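Local coordinates for DNA replication licensing factor MCM related protein (Thermoplasma acidophilum, PDB 4ME3) that is the N-terminal, zinc-binding part of an archaeal MCM protein, probably a helicase that binds single-stranded DNA and uses ATP to unwind the duplex, at residues V44-V49 with I95-I100. Sequence-based numbering, arbitrary orientation.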
ATOM      1  N   VAL A  44      -0.975  -9.844 -12.886  1.00 27.69           N
ATOM      2  CA  VAL A  44      -1.203  -8.411 -13.008  1.00 28.16           C
ATOM      3  C   VAL A  44      -2.241  -8.027 -11.963  1.00 17.95           C
ATOM      4  O   VAL A  44      -3.320  -8.610 -11.908  1.00 21.52           O
ATOM      5  CB  VAL A  44      -1.718  -8.035 -14.406  1.00 34.17           C
ATOM      6  CG1 VAL A  44      -1.941  -6.533 -14.511  1.00 31.67           C
ATOM      7  CG2 VAL A  44      -0.742  -8.510 -15.472  1.00 39.65           C
ATOM      8  N   ARG A  45      -1.914  -7.056 -11.119  1.00 18.31           N
ATOM      9  CA  ARG A  45      -2.775  -6.746  -9.988  1.00 13.61           C
ATOM     10  C   ARG A  45      -2.669  -5.287  -9.572  1.00 13.43           C
ATOM     11  O   ARG A  45      -2.680  -4.980  -8.381  1.00 14.06           O
ATOM     12  CB  ARG A  45      -2.417  -7.639  -8.807  1.00 19.63           C
ATOM     13  CG  ARG A  45      -0.967  -7.524  -8.378  1.00 19.32           C
ATOM     14  CD  ARG A  45      -0.677  -8.431  -7.210  1.00 27.94           C
ATOM     15  NE  ARG A  45       0.731  -8.400  -6.829  1.00 26.49           N
ATOM     16  CZ  ARG A  45       1.350  -9.379  -6.179  1.00 27.54           C
ATOM     17  NH1 ARG A  45       0.693 -10.479  -5.833  1.00 29.84           N
ATOM     18  NH2 ARG A  45       2.635  -9.265  -5.882  1.00 23.47           N
ATOM     19  N   THR A  46      -2.571  -4.402 -10.560  1.00 12.98           N
ATOM     20  CA  THR A  46      -2.515  -2.965 -10.320  1.00 15.19           C
ATOM     21  C   THR A  46      -3.427  -2.207 -11.278  1.00 17.49           C
ATOM     22  O   THR A  46      -3.475  -2.499 -12.473  1.00 14.12           O
ATOM     23  CB  THR A  46      -1.089  -2.420 -10.508  1.00 15.82           C
ATOM     24  OG1 THR A  46      -0.188  -3.112  -9.638  1.00 17.01           O
ATOM     25  CG2 THR A  46      -1.038  -0.926 -10.209  1.00 17.79           C
ATOM     26  N   LEU A  47      -4.139  -1.220 -10.742  1.00 13.70           N
ATOM     27  CA  LEU A  47      -4.935  -0.310 -11.552  1.00 14.50           C
ATOM     28  C   LEU A  47      -4.561   1.118 -11.193  1.00 12.23           C
ATOM     29  O   LEU A  47      -4.544   1.473 -10.020  1.00 13.24           O
ATOM     30  CB  LEU A  47      -6.430  -0.513 -11.290  1.00 10.19           C
ATOM     31  CG  LEU A  47      -7.348   0.453 -12.045  1.00 14.38           C
ATOM     32  CD1 LEU A  47      -7.326   0.161 -13.536  1.00 16.18           C
ATOM     33  CD2 LEU A  47      -8.774   0.398 -11.501  1.00 18.76           C
ATOM     34  N   TYR A  48      -4.251   1.923 -12.203  1.00 11.51           N
ATOM     35  CA  TYR A  48      -4.046   3.353 -12.010  1.00 12.16           C
ATOM     36  C   TYR A  48      -5.330   4.116 -12.303  1.00 14.81           C
ATOM     37  O   TYR A  48      -5.945   3.929 -13.352  1.00 13.67           O
ATOM     38  CB  TYR A  48      -2.935   3.859 -12.923  1.00 14.94           C
ATOM     39  CG  TYR A  48      -1.561   3.435 -12.470  1.00 14.27           C
ATOM     40  CD1 TYR A  48      -0.833   4.220 -11.589  1.00 15.06           C
ATOM     41  CD2 TYR A  48      -0.995   2.250 -12.912  1.00 20.18           C
ATOM     42  CE1 TYR A  48       0.422   3.837 -11.159  1.00 18.38           C
ATOM     43  CE2 TYR A  48       0.264   1.858 -12.486  1.00 17.14           C
ATOM     44  CZ  TYR A  48       0.964   2.658 -11.612  1.00 18.29           C
ATOM     45  OH  TYR A  48       2.217   2.276 -11.184  1.00 17.07           O
ATOM     46  N   VAL A  49      -5.726   4.975 -11.371  1.00 12.93           N
ATOM     47  CA  VAL A  49      -6.905   5.816 -11.543  1.00 13.55           C
ATOM     48  C   VAL A  49      -6.484   7.277 -11.604  1.00 14.69           C
ATOM     49  O   VAL A  49      -5.665   7.730 -10.807  1.00 16.00           O
ATOM     50  CB  VAL A  49      -7.912   5.619 -10.394  1.00 19.62           C
ATOM     51  CG1 VAL A  49      -8.985   6.690 -10.431  1.00 25.25           C
ATOM     52  CG2 VAL A  49      -8.533   4.228 -10.470  1.00 18.50           C
ATOM     53  N   ILE A  95      -4.223  -9.964  -3.178  1.00 21.59           N
ATOM     54  CA  ILE A  95      -3.494  -8.702  -3.253  1.00 18.31           C
ATOM     55  C   ILE A  95      -3.932  -7.882  -4.462  1.00 19.13           C
ATOM     56  O   ILE A  95      -4.038  -8.403  -5.570  1.00 20.38           O
ATOM     57  CB  ILE A  95      -1.972  -8.941  -3.349  1.00 21.18           C
ATOM     58  CG1 ILE A  95      -1.470  -9.670  -2.101  1.00 28.40           C
ATOM     59  CG2 ILE A  95      -1.237  -7.623  -3.521  1.00 23.47           C
ATOM     60  CD1 ILE A  95      -0.011 -10.086  -2.177  1.00 31.67           C
ATOM     61  N   PHE A  96      -4.189  -6.596  -4.246  1.00 18.76           N
ATOM     62  CA  PHE A  96      -4.407  -5.679  -5.359  1.00 14.47           C
ATOM     63  C   PHE A  96      -3.917  -4.278  -5.020  1.00 16.96           C
ATOM     64  O   PHE A  96      -4.049  -3.822  -3.887  1.00 18.30           O
ATOM     65  CB  PHE A  96      -5.878  -5.624  -5.763  1.00 18.78           C
ATOM     66  CG  PHE A  96      -6.090  -5.025  -7.120  1.00 14.55           C
ATOM     67  CD1 PHE A  96      -6.260  -3.662  -7.274  1.00 18.44           C
ATOM     68  CD2 PHE A  96      -6.075  -5.824  -8.246  1.00 11.80           C
ATOM     69  CE1 PHE A  96      -6.432  -3.109  -8.529  1.00 17.76           C
ATOM     70  CE2 PHE A  96      -6.244  -5.281  -9.501  1.00 14.45           C
ATOM     71  CZ  PHE A  96      -6.424  -3.918  -9.644  1.00 15.15           C
ATOM     72  N   ASN A  97      -3.350  -3.606  -6.017  1.00 13.21           N
ATOM     73  CA  ASN A  97      -2.850  -2.251  -5.846  1.00 17.68           C
ATOM     74  C   ASN A  97      -3.650  -1.250  -6.658  1.00 14.55           C
ATOM     75  O   ASN A  97      -3.574  -1.225  -7.887  1.00 13.55           O
ATOM     76  CB  ASN A  97      -1.391  -2.158  -6.274  1.00 13.70           C
ATOM     77  CG  ASN A  97      -0.522  -3.196  -5.609  1.00 21.16           C
ATOM     78  OD1 ASN A  97      -0.576  -3.380  -4.395  1.00 23.23           O
ATOM     79  ND2 ASN A  97       0.283  -3.885  -6.403  1.00 17.08           N
ATOM     80  N   LEU A  98      -4.415  -0.425  -5.959  1.00 10.88           N
ATOM     81  CA  LEU A  98      -5.085   0.702  -6.570  1.00 10.95           C
ATOM     82  C   LEU A  98      -4.179   1.908  -6.387  1.00 15.44           C
ATOM     83  O   LEU A  98      -3.838   2.268  -5.260  1.00 16.57           O
ATOM     84  CB  LEU A  98      -6.443   0.931  -5.904  1.00 12.87           C
ATOM     85  CG  LEU A  98      -7.306   2.071  -6.445  1.00 14.22           C
ATOM     86  CD1 LEU A  98      -7.523   1.936  -7.934  1.00 16.60           C
ATOM     87  CD2 LEU A  98      -8.639   2.094  -5.710  1.00 16.32           C
ATOM     88  N   ARG A  99      -3.766   2.508  -7.496  1.00 12.72           N
ATOM     89  CA  ARG A  99      -2.839   3.631  -7.465  1.00 11.19           C
ATOM     90  C   ARG A  99      -3.468   4.872  -8.079  1.00 15.90           C
ATOM     91  O   ARG A  99      -4.309   4.780  -8.970  1.00 19.06           O
ATOM     92  CB  ARG A  99      -1.549   3.270  -8.204  1.00 14.38           C
ATOM     93  CG  ARG A  99      -0.842   2.062  -7.614  1.00 14.70           C
ATOM     94  CD  ARG A  99       0.514   1.815  -8.254  1.00 15.10           C
ATOM     95  NE  ARG A  99       1.170   0.644  -7.680  1.00 20.00           N
ATOM     96  CZ  ARG A  99       1.677   0.599  -6.453  1.00 22.26           C
ATOM     97  NH1 ARG A  99       1.606   1.659  -5.658  1.00 20.30           N
ATOM     98  NH2 ARG A  99       2.257  -0.511  -6.014  1.00 20.45           N
ATOM     99  N   ILE A 100      -3.057   6.032  -7.583  1.00 16.50           N
ATOM    100  CA  ILE A 100      -3.563   7.305  -8.071  1.00 14.92           C
ATOM    101  C   ILE A 100      -2.500   7.969  -8.936  1.00 19.37           C
ATOM    102  O   ILE A 100      -1.335   8.041  -8.550  1.00 19.04           O
ATOM    103  CB  ILE A 100      -3.906   8.252  -6.902  1.00 11.96           C
ATOM    104  CG1 ILE A 100      -4.841   7.568  -5.904  1.00 18.62           C
ATOM    105  CG2 ILE A 100      -4.540   9.537  -7.419  1.00 13.48           C
ATOM    106  CD1 ILE A 100      -6.124   7.052  -6.518  1.00 21.26           C
TER
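F96 lays one face of its ring against the R45 carbonyl and T46 N: R45 O sits 3.5 Å from CD2, off toward the rim, while L47 CB meets the ring edge in plane, 3.8 Å from CZ. F96 CG is anti to the backbone N (chi1 -163°), which starts the side chain toward 44-49. V49 CG2 (3.6 Å) and L47 CD2 (4.1 Å) meet L98 CD1 from the same general direction, and helices 14-27, 31-38 and 69-84 cover this apolar side. An alanine in place of F96 would probably leave a gap beside R45 and L47 and cost the grip on I80 and L81.

Four N-H...O bonds join the segments in parallel, from N97 N to R45 O (2.8 Å), just ahead of strand 46-50, through V49 N to R99 O. On the other face R99 runs extended beside Y48, its CD 3.4 Å from Y48 OH, and its guanidinium goes on to D223. N97 ND2 gives T46 OG1 only a weak bond (3.4 Å) and a further one to D222, which also pairs with R45 NE. I95 CG2 lies over one face of the R45 guanidinium, 3.7 Å above its plane and toward the rim.

This small parallel sheet of the MCM N-terminal domain is thus apolar against its helices and polar on the other face, where R99 and N97, with R45 beside them, meet D222 and D223.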